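Local coordinates for putative extracellular solute-binding protein (Bordetella bronchiseptica, PDB 4P56) that binds mandelate and probably serves as the periplasmic receptor that delivers such aromatic acids to a TRAP-type transporter, at residues W49-E52 with I53-A56; L250-Q253 with D254-L258. All coordinates share one frame; numbering follows the deposited sequence.

Contact 1: W49-E52 with I53-A56; sequences WGEE and IRKA
The last two turns of helix 40-56, the helix of the beta-alpha-beta unit that joins strands 28-31 and 62-65, carry two side-chain pairs, Trp49 with Ile53 on the buried face and Glu51 with Arg54 on the outer one. Ile53 lays its CD1 methyl over the indole in a CH-pi contact, 3.7 Å from the centroid of the six-membered ring of Trp49 and only 4° off the ring normal. The indole reaches this place because its CG stands opposite the backbone N (chi1 -180°), while the chain of Ile53 runs out through CG1 to the methyl. Glu51 and Arg54 lie side by side and point the same way. Arg54 takes the carboxylate side-on with two nitrogens: its NH2 reaches Glu51 OE1 at 2.8 Å on the syn side, and its NE reaches Glu51 OE2 at 2.9 Å from above the carboxylate plane. Both oxygens stay close to the guanidinium plane, but the two flat groups are turned 28° against each other. A bend at chi2 of Glu51 and another at chi3 of Arg54 bring the ends together. Glu51 OE1 also accepts from a water at 2.7 Å, which in turn accepts from Lys55 NZ at 2.9 Å, so one carboxylate links two basic side chains. Beneath these groups run regular i to i+4 backbone bonds, from Ile53 N to Trp49 O through to Ala56 N to Glu52 O. Trp49 NE1 donates to Leu261 O, and Glu52 OE1 is hydrogen-bonded to His265 NE2. Trp49 and Ile53 pack on Leu258 of helix 252-260, and the indole also meets Leu63 of strand 62-65 and Leu266 and Leu269 of helix 263-285.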
# COMPACT_ATOMS: atom_id res chain seq x y z
N TRP A 49 6.51 -15.21 6.34
CA TRP A 49 7.58 -15.07 5.35
C TRP A 49 8.92 -15.32 6.04
O TRP A 49 9.80 -15.98 5.51
CB TRP A 49 7.53 -13.65 4.78
CG TRP A 49 8.54 -13.30 3.74
CD1 TRP A 49 8.68 -13.83 2.48
CD2 TRP A 49 9.54 -12.27 3.85
NE1 TRP A 49 9.69 -13.19 1.80
CE2 TRP A 49 10.24 -12.23 2.62
CE3 TRP A 49 9.91 -11.38 4.86
CZ2 TRP A 49 11.29 -11.35 2.39
CZ3 TRP A 49 10.95 -10.49 4.62
CH2 TRP A 49 11.62 -10.48 3.40
N GLY A 50 9.08 -14.78 7.24
CA GLY A 50 10.28 -15.05 8.03
C GLY A 50 10.45 -16.55 8.30
O GLY A 50 11.55 -17.10 8.27
N GLU A 51 9.34 -17.23 8.55
CA GLU A 51 9.40 -18.67 8.77
C GLU A 51 9.86 -19.39 7.49
O GLU A 51 10.62 -20.39 7.54
CB GLU A 51 8.03 -19.15 9.24
CG GLU A 51 7.84 -18.89 10.72
CD GLU A 51 8.72 -19.81 11.53
OE1 GLU A 51 8.38 -21.01 11.60
OE2 GLU A 51 9.77 -19.36 12.06
N GLU A 52 9.40 -18.90 6.34
CA GLU A 52 9.79 -19.50 5.06
C GLU A 52 11.29 -19.34 4.87
O GLU A 52 11.93 -20.27 4.43
CB GLU A 52 9.02 -18.90 3.86
CG GLU A 52 7.53 -19.28 3.78
CD GLU A 52 6.86 -18.85 2.46
OE1 GLU A 52 7.54 -18.77 1.43
OE2 GLU A 52 5.64 -18.59 2.45
N ILE A 53 11.83 -18.15 5.16
CA ILE A 53 13.25 -17.89 5.06
C ILE A 53 14.09 -18.78 6.02
O ILE A 53 15.12 -19.38 5.64
CB ILE A 53 13.56 -16.40 5.37
CG1 ILE A 53 12.90 -15.48 4.34
CG2 ILE A 53 15.03 -16.18 5.36
CD1 ILE A 53 12.83 -14.01 4.81
N ARG A 54 13.64 -18.88 7.26
CA ARG A 54 14.31 -19.75 8.23
C ARG A 54 14.36 -21.17 7.72
O ARG A 54 15.43 -21.81 7.66
CB ARG A 54 13.58 -19.72 9.58
CG ARG A 54 14.23 -20.57 10.66
CD ARG A 54 13.47 -20.44 11.98
NE ARG A 54 12.13 -20.98 11.82
CZ ARG A 54 11.87 -22.28 11.81
NH1 ARG A 54 12.86 -23.16 11.93
NH2 ARG A 54 10.62 -22.73 11.68
N LYS A 55 13.21 -21.71 7.35
CA LYS A 55 13.18 -23.09 6.91
C LYS A 55 14.00 -23.35 5.65
O LYS A 55 14.65 -24.38 5.54
CB LYS A 55 11.74 -23.54 6.69
CG LYS A 55 10.91 -23.54 7.97
CD LYS A 55 9.42 -23.77 7.65
CE LYS A 55 8.52 -23.36 8.84
NZ LYS A 55 7.05 -23.44 8.52
N ALA A 56 13.96 -22.43 4.69
CA ALA A 56 14.67 -22.60 3.42
C ALA A 56 16.20 -22.41 3.52
O ALA A 56 16.91 -22.72 2.56
CB ALA A 56 14.09 -21.65 2.38
O HOH W 1 5.98 -21.94 10.74

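Contact 2: L250-Q253 with D254-L258; sequences LSKQ and DQDTL
Ser251 and Asp254 meet where helix 252-260 begins. With chi1 at 68°, Ser251 OG sits between its own backbone N and carbonyl carbon, and there accepts from Asp254 N at 3.1 Å. A water bridges the same two residues, accepting from Ser251 N and donating to Asp254 OD2 at 2.7 Å; that carboxylate oxygen also forms a salt bridge with Arg60. The next residue, Lys252, bends at chi2 (64°) and brings its end to Asp256, one turn further along. There NZ meets Asp256 OD1 at 3.1 Å on the syn side, 17° out of the carboxylate plane, an i to i+4 salt bridge within the first turns. Lys252 crosses Gln255 at about a right angle, and a second water joins their ends, accepting from Lys252 NZ and donating to Gln255 OE1 at 2.6 Å. On the inner side Leu250 lays CB against Gln255 CG at 3.8 Å, and its CD2 approaches Leu258 CD2 at 4.2 Å. Backbone bonding starts with Gln255 N to Ser251 O at 2.8 Å. A serine N-cap whose hydroxyl takes the amide three residues on is a common helix start.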
# COMPACT_ATOMS: atom_id res chain seq x y z
N LEU A 250 25.10 -12.62 4.04
CA LEU A 250 24.58 -13.95 3.76
C LEU A 250 25.46 -14.65 2.73
O LEU A 250 26.12 -13.99 1.92
CB LEU A 250 23.15 -13.85 3.19
CG LEU A 250 21.95 -13.79 4.14
CD1 LEU A 250 22.08 -12.72 5.17
CD2 LEU A 250 20.68 -13.59 3.32
N SER A 251 25.48 -15.98 2.74
CA SER A 251 26.20 -16.71 1.70
C SER A 251 25.52 -16.42 0.36
O SER A 251 24.37 -16.01 0.31
CB SER A 251 26.17 -18.21 1.98
OG SER A 251 24.84 -18.72 1.84
N LYS A 252 26.23 -16.67 -0.73
CA LYS A 252 25.63 -16.54 -2.05
C LYS A 252 24.38 -17.39 -2.19
O LYS A 252 23.40 -16.94 -2.78
CB LYS A 252 26.61 -16.93 -3.15
CG LYS A 252 25.98 -16.96 -4.55
CD LYS A 252 25.51 -15.58 -4.97
CE LYS A 252 25.15 -15.54 -6.45
NZ LYS A 252 24.26 -14.39 -6.80
N GLN A 253 24.40 -18.62 -1.67
CA GLN A 253 23.26 -19.51 -1.80
C GLN A 253 22.06 -18.91 -1.08
O GLN A 253 20.94 -18.98 -1.55
CB GLN A 253 23.57 -20.90 -1.23
CG GLN A 253 22.37 -21.84 -1.14
CD GLN A 253 22.66 -23.14 -0.38
OE1 GLN A 253 23.58 -23.21 0.44
NE2 GLN A 253 21.85 -24.15 -0.63
N ASP A 254 22.32 -18.33 0.08
CA ASP A 254 21.25 -17.81 0.92
C ASP A 254 20.73 -16.46 0.39
O ASP A 254 19.54 -16.14 0.49
CB ASP A 254 21.68 -17.73 2.39
CG ASP A 254 21.70 -19.11 3.08
OD1 ASP A 254 21.14 -20.08 2.54
OD2 ASP A 254 22.23 -19.22 4.19
N GLN A 255 21.63 -15.68 -0.21
CA GLN A 255 21.20 -14.48 -0.93
C GLN A 255 20.23 -14.88 -2.04
O GLN A 255 19.15 -14.30 -2.16
CB GLN A 255 22.41 -13.76 -1.53
CG GLN A 255 23.31 -13.07 -0.50
CD GLN A 255 24.57 -12.49 -1.14
OE1 GLN A 255 24.70 -12.48 -2.36
NE2 GLN A 255 25.49 -12.00 -0.33
N ASP A 256 20.59 -15.89 -2.82
CA ASP A 256 19.73 -16.37 -3.91
C ASP A 256 18.39 -16.85 -3.38
O ASP A 256 17.34 -16.55 -3.96
CB ASP A 256 20.40 -17.51 -4.66
CG ASP A 256 21.51 -17.05 -5.57
OD1 ASP A 256 21.66 -15.83 -5.79
OD2 ASP A 256 22.23 -17.94 -6.08
N THR A 257 18.43 -17.58 -2.27
CA THR A 257 17.20 -18.05 -1.63
C THR A 257 16.31 -16.89 -1.16
O THR A 257 15.12 -16.87 -1.44
CB THR A 257 17.52 -19.01 -0.44
OG1 THR A 257 18.12 -20.18 -0.97
CG2 THR A 257 16.26 -19.40 0.33
N LEU A 258 16.90 -15.91 -0.48
CA LEU A 258 16.12 -14.79 0.00
C LEU A 258 15.47 -14.06 -1.18
O LEU A 258 14.29 -13.70 -1.14
CB LEU A 258 16.98 -13.82 0.81
CG LEU A 258 16.24 -12.57 1.31
CD1 LEU A 258 15.04 -12.95 2.14
CD2 LEU A 258 17.17 -11.67 2.10
O HOH W 2 24.10 -17.41 4.93
O HOH W 3 23.59 -12.25 -4.69

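Contact 1 closes helix 40-56 and contact 2 opens helix 252-260; their centres lie 12 Å apart on the same side of the chain's centre, where the two helices pack together. Leu258 CD1 approaches Ile53 CD1 at 3.6 Å and lies 4.1 Å from Trp49 CZ2, while Ala56 CB meets Thr257 CG2 at 3.7 Å. Each contact is partly buried. Contact 1 puts an aromatic CH-pi pair in the core, next to strand 62-65, and a bidentate salt bridge outside. Contact 2 packs leucines within but also buries Asp254, which pairs with Arg60; its polar groups include the N-cap, a single-oxygen salt bridge and two water bridges.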